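Local structure of Asp/Glu-specific dipeptidyl-peptidase (5JXF) at residues K288-V298 with T685-P693; P400-F408 with L473-F482. The protein removes dipeptides from the N-terminus of oligopeptides as a serine protease, with strict specificity for aspartate or glutamate at the P1 position. All coordinates share one frame; numbering follows the deposited sequence.

Contact 1. Residues K288-V298 with T685-P693; sequences KTQEYLPSFAV and TMSDIHYDP
Residues Thr289 to Glu291 and Asp688 to Ile689 form a buried loop-to-loop contact, where the passage from strand 279-284 into helix 295-325 lies against the loop between strands 673-680 and 698-702. One backbone bond joins them: Gln290 N donates to Asp688 O over 2.8 Å, fairly straight at 156° and in the carbonyl plane. Beside it Glu291 turns its acid group toward the carbonyls of the other loop. CG stands beside its own backbone N and the chain bends again at chi2 (-59°), which brings Glu291 OE2 to 2.6 Å from Ser687 O, so that the acid may be protonated, while OE1 stays 3.5 Å from Ile689 O. Shortened to an alanine, this residue would probably leave Ser687 O without this close oxygen partner and open a gap beside the turn. The hydrophobic half of the contact belongs to Ile689. Its CA-CB bond points away from residues 288-298, but the torsions fold CD1 back, 3.9 Å from Gln290 CB and 4.0 Å from Leu293 CD1; the Gln290 side chain runs alongside, pointing the same way. The other branch, CG2, slides past Val298 CG2 at 4.1 Å, in the first turn of the helix with Pro294 at its N-cap position. Asp688 OD2 passes 3.6 Å from Lys288 O without bonding it; the partners of the carboxylate are Thr658, which lines the bound aspartic acid, and Lys347. Ser687 OG bonds Gly684 O and Arg680, the residue thought by similarity to recognise the acidic P1 side chain. The contact is thus consistent with a second shell of the S1 specificity pocket, with the first turn of helix 295-325 packed against the loop behind it.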
# COMPACT_ATOMS: atom_id res chain seq x y z
N LYS A 288 -8.00 23.23 -15.80
CA LYS A 288 -7.14 24.26 -15.24
C LYS A 288 -5.74 23.75 -14.92
O LYS A 288 -5.56 22.61 -14.51
CB LYS A 288 -7.78 24.87 -13.99
CG LYS A 288 -7.09 26.14 -13.51
CD LYS A 288 -7.86 26.87 -12.43
CE LYS A 288 -8.04 26.01 -11.19
NZ LYS A 288 -8.74 26.74 -10.09
N THR A 289 -4.75 24.61 -15.15
CA THR A 289 -3.36 24.32 -14.85
C THR A 289 -2.66 25.62 -14.47
O THR A 289 -3.07 26.68 -14.92
CB THR A 289 -2.72 23.58 -16.05
OG1 THR A 289 -2.61 22.17 -15.75
CG2 THR A 289 -1.39 24.15 -16.43
N GLN A 290 -1.65 25.53 -13.60
CA GLN A 290 -0.90 26.71 -13.17
C GLN A 290 0.59 26.41 -13.08
O GLN A 290 1.14 26.38 -11.99
CB GLN A 290 -1.38 27.20 -11.80
CG GLN A 290 -2.86 27.49 -11.73
CD GLN A 290 -3.29 28.05 -10.40
OE1 GLN A 290 -3.56 29.25 -10.27
NE2 GLN A 290 -3.41 27.19 -9.40
N GLU A 291 1.24 26.16 -14.21
CA GLU A 291 2.63 25.71 -14.19
C GLU A 291 3.60 26.83 -13.89
O GLU A 291 4.78 26.58 -13.62
CB GLU A 291 3.01 25.05 -15.52
CG GLU A 291 2.16 23.85 -15.94
CD GLU A 291 2.18 22.71 -14.94
OE1 GLU A 291 3.13 22.62 -14.12
OE2 GLU A 291 1.22 21.92 -14.96
N TYR A 292 3.12 28.07 -13.96
CA TYR A 292 4.03 29.20 -13.94
C TYR A 292 3.88 30.10 -12.72
O TYR A 292 4.16 31.29 -12.78
CB TYR A 292 3.83 30.00 -15.22
CG TYR A 292 3.88 29.10 -16.43
CD1 TYR A 292 5.09 28.57 -16.87
CD2 TYR A 292 2.72 28.76 -17.13
CE1 TYR A 292 5.15 27.75 -17.97
CE2 TYR A 292 2.77 27.93 -18.23
CZ TYR A 292 3.99 27.43 -18.64
OH TYR A 292 4.05 26.60 -19.74
N LEU A 293 3.45 29.51 -11.61
CA LEU A 293 3.24 30.27 -10.39
C LEU A 293 4.56 30.68 -9.76
O LEU A 293 5.59 30.07 -10.02
CB LEU A 293 2.41 29.45 -9.40
CG LEU A 293 0.92 29.34 -9.71
CD1 LEU A 293 0.21 28.48 -8.68
CD2 LEU A 293 0.28 30.71 -9.79
N PRO A 294 4.53 31.73 -8.94
CA PRO A 294 5.65 32.13 -8.09
C PRO A 294 5.80 31.19 -6.91
O PRO A 294 4.86 30.45 -6.63
CB PRO A 294 5.23 33.51 -7.61
CG PRO A 294 3.73 33.35 -7.50
CD PRO A 294 3.38 32.64 -8.76
N SER A 295 6.94 31.24 -6.23
CA SER A 295 7.18 30.45 -5.03
C SER A 295 6.07 30.61 -4.01
O SER A 295 5.64 29.65 -3.36
CB SER A 295 8.51 30.86 -4.37
OG SER A 295 9.62 30.48 -5.16
N PHE A 296 5.61 31.85 -3.87
CA PHE A 296 4.72 32.22 -2.78
C PHE A 296 3.32 31.66 -2.98
O PHE A 296 2.57 31.48 -2.02
CB PHE A 296 4.70 33.74 -2.65
CG PHE A 296 6.06 34.37 -2.78
CD1 PHE A 296 6.97 34.31 -1.73
CD2 PHE A 296 6.44 35.01 -3.96
CE1 PHE A 296 8.23 34.88 -1.85
CE2 PHE A 296 7.69 35.58 -4.08
CZ PHE A 296 8.59 35.52 -3.02
N ALA A 297 2.99 31.35 -4.23
CA ALA A 297 1.70 30.76 -4.55
C ALA A 297 1.68 29.31 -4.12
O ALA A 297 0.71 28.84 -3.52
CB ALA A 297 1.41 30.87 -6.05
N VAL A 298 2.76 28.60 -4.43
CA VAL A 298 2.91 27.21 -4.04
C VAL A 298 2.86 27.08 -2.51
O VAL A 298 2.19 26.19 -1.98
CB VAL A 298 4.22 26.62 -4.60
CG1 VAL A 298 4.29 25.12 -4.38
CG2 VAL A 298 4.34 26.93 -6.09
N THR A 685 -0.23 13.77 -8.71
CA THR A 685 -1.43 14.55 -8.42
C THR A 685 -1.07 16.02 -8.28
O THR A 685 -1.94 16.89 -8.23
CB THR A 685 -2.12 14.04 -7.16
OG1 THR A 685 -1.12 13.70 -6.20
CG2 THR A 685 -2.91 12.80 -7.47
N MET A 686 0.23 16.28 -8.26
CA MET A 686 0.77 17.63 -8.19
C MET A 686 0.91 18.29 -9.55
O MET A 686 1.28 19.47 -9.64
CB MET A 686 2.15 17.58 -7.55
CG MET A 686 3.10 16.76 -8.40
SD MET A 686 4.74 16.59 -7.72
CE MET A 686 5.11 18.30 -7.39
N SER A 687 0.62 17.56 -10.61
CA SER A 687 1.08 17.98 -11.95
C SER A 687 0.48 19.27 -12.51
O SER A 687 0.96 19.75 -13.52
CB SER A 687 0.88 16.85 -12.94
OG SER A 687 -0.47 16.40 -12.94
N ASP A 688 -0.56 19.82 -11.88
CA ASP A 688 -1.11 21.13 -12.28
C ASP A 688 -0.20 22.27 -11.87
O ASP A 688 -0.33 23.40 -12.36
CB ASP A 688 -2.48 21.38 -11.65
CG ASP A 688 -3.55 20.46 -12.16
OD1 ASP A 688 -3.27 19.57 -13.00
OD2 ASP A 688 -4.70 20.61 -11.68
N ILE A 689 0.67 22.00 -10.91
CA ILE A 689 1.52 23.01 -10.28
C ILE A 689 2.99 22.75 -10.62
O ILE A 689 3.76 23.67 -10.85
CB ILE A 689 1.32 23.02 -8.74
CG1 ILE A 689 -0.15 23.27 -8.40
CG2 ILE A 689 2.26 24.02 -8.05
CD1 ILE A 689 -0.67 24.60 -8.92
N HIS A 690 3.35 21.47 -10.66
CA HIS A 690 4.70 21.05 -11.02
C HIS A 690 4.66 19.71 -11.72
O HIS A 690 4.16 18.73 -11.17
CB HIS A 690 5.59 20.96 -9.77
CG HIS A 690 6.98 20.48 -10.04
ND1 HIS A 690 7.53 19.39 -9.39
CD2 HIS A 690 7.94 20.94 -10.87
CE1 HIS A 690 8.77 19.20 -9.81
NE2 HIS A 690 9.04 20.13 -10.71
N TYR A 691 5.17 19.67 -12.95
CA TYR A 691 5.21 18.43 -13.72
C TYR A 691 6.60 17.78 -13.61
O TYR A 691 7.60 18.40 -13.93
CB TYR A 691 4.85 18.70 -15.19
CG TYR A 691 4.79 17.45 -16.06
CD1 TYR A 691 3.60 16.73 -16.20
CD2 TYR A 691 5.91 16.98 -16.72
CE1 TYR A 691 3.55 15.60 -16.99
CE2 TYR A 691 5.86 15.85 -17.51
CZ TYR A 691 4.68 15.17 -17.63
OH TYR A 691 4.64 14.04 -18.41
N ASP A 692 6.65 16.54 -13.14
CA ASP A 692 7.89 15.77 -13.09
C ASP A 692 7.69 14.54 -13.96
O ASP A 692 6.83 13.70 -13.66
CB ASP A 692 8.25 15.39 -11.64
CG ASP A 692 9.53 14.54 -11.51
OD1 ASP A 692 9.98 13.87 -12.47
OD2 ASP A 692 10.10 14.53 -10.40
N PRO A 693 8.45 14.44 -15.05
CA PRO A 693 8.25 13.41 -16.08
C PRO A 693 8.57 11.98 -15.63
O PRO A 693 8.12 11.02 -16.26
CB PRO A 693 9.21 13.84 -17.20
CG PRO A 693 10.24 14.67 -16.52
CD PRO A 693 9.53 15.37 -15.40

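Contact 2. Residues P400-F408 with L473-F482; sequences PYAVSRDYF and LYATKAPKEF
Pro400 begins the contact by setting CB at the edge of the Phe482 ring, 3.6 Å from CE2 and near the ring plane. Tyr401 follows; its CA-CB bond points away from residues 473-482, yet with CG beside the backbone N (chi1 -56°) the ring swings round to meet Phe482, Tyr401 CE1 lying 3.4 Å from Phe482 CZ. The two planes are inclined by 40°, an oblique pairing rather than a stack, and Ile546 touches both side chains. Val403 sends CG1 across to Pro479 CD at 3.6 Å, and the next residue, Ser404, presents CB to Pro479 CG. The pyrrolidine of Pro479, just beyond helix 460-477, therefore beds against Pro400, Val403 and Ser404. Tyr407 carries the largest share of the interface. Its CB is pressed to 3.4 Å from Tyr474 CE1, and over one face of its ring sits the methyl of Ala478, a CH-pi contact with Ala478 CB 4.1 Å from the ring centroid. The phenol end crosses obliquely over Lys477, with Tyr407 OH lying 3.7 Å from Lys477 CB. At Phe408 the contact fades: CB comes 3.9 Å from Tyr474 OH, which also lies at the edge of the Phe408 ring, while that ring stacks on Tyr542 and meets Tyr423 edge to face. No hydrogen bond crosses between the two segments, so aromatic, proline and methyl groups hold them. The axes of helix segments 400-408 and 473-477 approach to 10.7 Å at 158° between N-to-C directions, and the result is a nearly antiparallel helix pair in the helical region of this S46 peptidase, sealed at one end by the turn after helix 460-477.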
# COMPACT_ATOMS: atom_id res chain seq x y z
N PRO A 400 -4.85 35.65 5.22
CA PRO A 400 -5.94 35.32 6.16
C PRO A 400 -7.32 35.45 5.53
O PRO A 400 -8.27 34.81 5.99
CB PRO A 400 -5.78 36.36 7.27
CG PRO A 400 -4.50 37.10 6.97
CD PRO A 400 -4.29 36.98 5.51
N TYR A 401 -7.45 36.28 4.50
CA TYR A 401 -8.70 36.41 3.78
C TYR A 401 -8.94 35.17 2.94
O TYR A 401 -10.02 34.59 2.99
CB TYR A 401 -8.70 37.66 2.90
CG TYR A 401 -8.41 38.91 3.69
CD1 TYR A 401 -9.43 39.59 4.34
CD2 TYR A 401 -7.11 39.38 3.82
CE1 TYR A 401 -9.17 40.72 5.08
CE2 TYR A 401 -6.84 40.51 4.56
CZ TYR A 401 -7.87 41.18 5.19
OH TYR A 401 -7.60 42.31 5.92
N ALA A 402 -7.92 34.75 2.20
CA ALA A 402 -8.00 33.57 1.34
C ALA A 402 -8.41 32.34 2.13
O ALA A 402 -9.29 31.58 1.71
CB ALA A 402 -6.67 33.34 0.64
N VAL A 403 -7.79 32.16 3.28
CA VAL A 403 -8.14 31.08 4.18
C VAL A 403 -9.60 31.19 4.64
O VAL A 403 -10.38 30.25 4.48
CB VAL A 403 -7.21 31.06 5.41
CG1 VAL A 403 -7.84 30.27 6.54
CG2 VAL A 403 -5.86 30.48 5.02
N SER A 404 -9.96 32.35 5.19
CA SER A 404 -11.30 32.59 5.70
C SER A 404 -12.33 32.43 4.56
O SER A 404 -13.45 31.96 4.76
CB SER A 404 -11.38 33.98 6.33
OG SER A 404 -12.58 34.17 7.07
N ARG A 405 -11.92 32.82 3.36
CA ARG A 405 -12.75 32.61 2.19
C ARG A 405 -12.98 31.12 1.93
O ARG A 405 -14.10 30.69 1.67
CB ARG A 405 -12.10 33.26 0.97
CG ARG A 405 -12.97 33.28 -0.24
CD ARG A 405 -12.24 33.93 -1.39
NE ARG A 405 -12.93 33.75 -2.66
CZ ARG A 405 -12.72 32.74 -3.49
NH1 ARG A 405 -11.83 31.80 -3.19
NH2 ARG A 405 -13.41 32.67 -4.63
N ASP A 406 -11.90 30.35 2.00
CA ASP A 406 -11.99 28.91 1.77
C ASP A 406 -12.97 28.26 2.74
O ASP A 406 -13.79 27.44 2.35
CB ASP A 406 -10.62 28.25 1.91
CG ASP A 406 -9.75 28.46 0.69
OD1 ASP A 406 -10.30 28.76 -0.40
OD2 ASP A 406 -8.51 28.31 0.82
N TYR A 407 -12.88 28.67 4.00
CA TYR A 407 -13.80 28.18 5.01
C TYR A 407 -15.24 28.58 4.68
O TYR A 407 -16.16 27.80 4.89
CB TYR A 407 -13.40 28.70 6.41
CG TYR A 407 -12.31 27.88 7.08
CD1 TYR A 407 -12.60 26.67 7.69
CD2 TYR A 407 -10.99 28.33 7.10
CE1 TYR A 407 -11.62 25.91 8.29
CE2 TYR A 407 -10.00 27.57 7.72
CZ TYR A 407 -10.32 26.36 8.31
OH TYR A 407 -9.35 25.60 8.91
N PHE A 408 -15.44 29.78 4.13
CA PHE A 408 -16.81 30.19 3.78
C PHE A 408 -17.37 29.42 2.58
O PHE A 408 -18.46 28.86 2.66
CB PHE A 408 -16.88 31.69 3.50
CG PHE A 408 -18.25 32.15 3.11
CD1 PHE A 408 -19.21 32.42 4.08
CD2 PHE A 408 -18.60 32.29 1.77
CE1 PHE A 408 -20.48 32.83 3.72
CE2 PHE A 408 -19.87 32.70 1.41
CZ PHE A 408 -20.81 32.97 2.38
N LEU A 473 -16.02 23.32 12.80
CA LEU A 473 -14.69 23.58 12.26
C LEU A 473 -14.46 25.06 11.95
O LEU A 473 -13.39 25.60 12.23
CB LEU A 473 -14.46 22.74 11.01
CG LEU A 473 -14.30 21.23 11.20
CD1 LEU A 473 -14.43 20.49 9.86
CD2 LEU A 473 -12.97 20.90 11.89
N TYR A 474 -15.48 25.71 11.37
CA TYR A 474 -15.40 27.12 11.01
C TYR A 474 -15.14 27.98 12.24
O TYR A 474 -14.33 28.90 12.21
CB TYR A 474 -16.69 27.56 10.29
CG TYR A 474 -16.59 28.86 9.51
CD1 TYR A 474 -15.36 29.42 9.19
CD2 TYR A 474 -17.73 29.51 9.03
CE1 TYR A 474 -15.26 30.60 8.46
CE2 TYR A 474 -17.65 30.69 8.30
CZ TYR A 474 -16.41 31.23 8.01
OH TYR A 474 -16.32 32.40 7.28
N ALA A 475 -15.83 27.68 13.33
CA ALA A 475 -15.63 28.46 14.55
C ALA A 475 -14.24 28.23 15.15
O ALA A 475 -13.53 29.18 15.49
CB ALA A 475 -16.71 28.13 15.57
N THR A 476 -13.83 26.96 15.24
CA THR A 476 -12.65 26.62 16.02
C THR A 476 -11.34 26.77 15.25
O THR A 476 -10.32 27.12 15.85
CB THR A 476 -12.76 25.16 16.57
OG1 THR A 476 -12.66 24.21 15.51
CG2 THR A 476 -14.09 24.96 17.30
N LYS A 477 -11.34 26.53 13.94
CA LYS A 477 -10.07 26.52 13.19
C LYS A 477 -9.89 27.64 12.16
O LYS A 477 -8.78 27.83 11.65
CB LYS A 477 -9.88 25.17 12.50
CG LYS A 477 -10.09 23.97 13.42
CD LYS A 477 -9.11 22.84 13.11
CE LYS A 477 -8.12 22.64 14.25
NZ LYS A 477 -6.91 21.83 13.88
N ALA A 478 -10.95 28.38 11.86
CA ALA A 478 -10.82 29.53 10.98
C ALA A 478 -10.12 30.69 11.69
O ALA A 478 -10.16 30.77 12.93
CB ALA A 478 -12.18 29.97 10.48
N PRO A 479 -9.49 31.61 10.93
CA PRO A 479 -8.86 32.80 11.50
C PRO A 479 -9.86 33.64 12.29
O PRO A 479 -10.87 34.09 11.75
CB PRO A 479 -8.35 33.56 10.28
CG PRO A 479 -9.17 33.05 9.14
CD PRO A 479 -9.39 31.61 9.46
N LYS A 480 -9.56 33.85 13.57
CA LYS A 480 -10.54 34.40 14.50
C LYS A 480 -10.87 35.88 14.25
O LYS A 480 -11.95 36.34 14.61
CB LYS A 480 -10.06 34.19 15.94
CG LYS A 480 -11.16 33.82 16.92
N GLU A 481 -9.96 36.62 13.61
CA GLU A 481 -10.15 38.06 13.42
C GLU A 481 -11.21 38.41 12.36
O GLU A 481 -11.50 39.59 12.15
CB GLU A 481 -8.82 38.74 13.07
CG GLU A 481 -8.13 38.19 11.83
CD GLU A 481 -7.30 36.94 12.10
OE1 GLU A 481 -7.43 36.35 13.20
OE2 GLU A 481 -6.54 36.53 11.20
N PHE A 482 -11.77 37.41 11.69
CA PHE A 482 -12.84 37.64 10.72
C PHE A 482 -14.05 36.74 10.97
O PHE A 482 -14.97 36.69 10.15
CB PHE A 482 -12.34 37.42 9.28
CG PHE A 482 -11.09 38.17 8.92
CD1 PHE A 482 -11.10 39.55 8.78
CD2 PHE A 482 -9.90 37.49 8.70
CE1 PHE A 482 -9.94 40.24 8.44
CE2 PHE A 482 -8.74 38.17 8.35
CZ PHE A 482 -8.76 39.54 8.22

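In the fold
Contact 2 is nested along the chain inside the loop closed by contact 1, whose two segments flank a mostly helical span of 386 residues. The centres are 25 Å apart and the nearest atoms about 9 Å, without touching. Two long helices connect them. Helix 295-325 starts within contact 1 and later passes contact 2, where Ile312 touches Tyr407 and Ala315 touches Leu473; helix 386-415 supplies residues 400-408 and, through Phe391 and Tyr395, also meets Pro294. Helix 547-571 touches both neighbourhoods. Contact 1 thus lies where the helical region joins the strands near the substrate pocket, whereas contact 2 packs that region internally, away from the annotated sites.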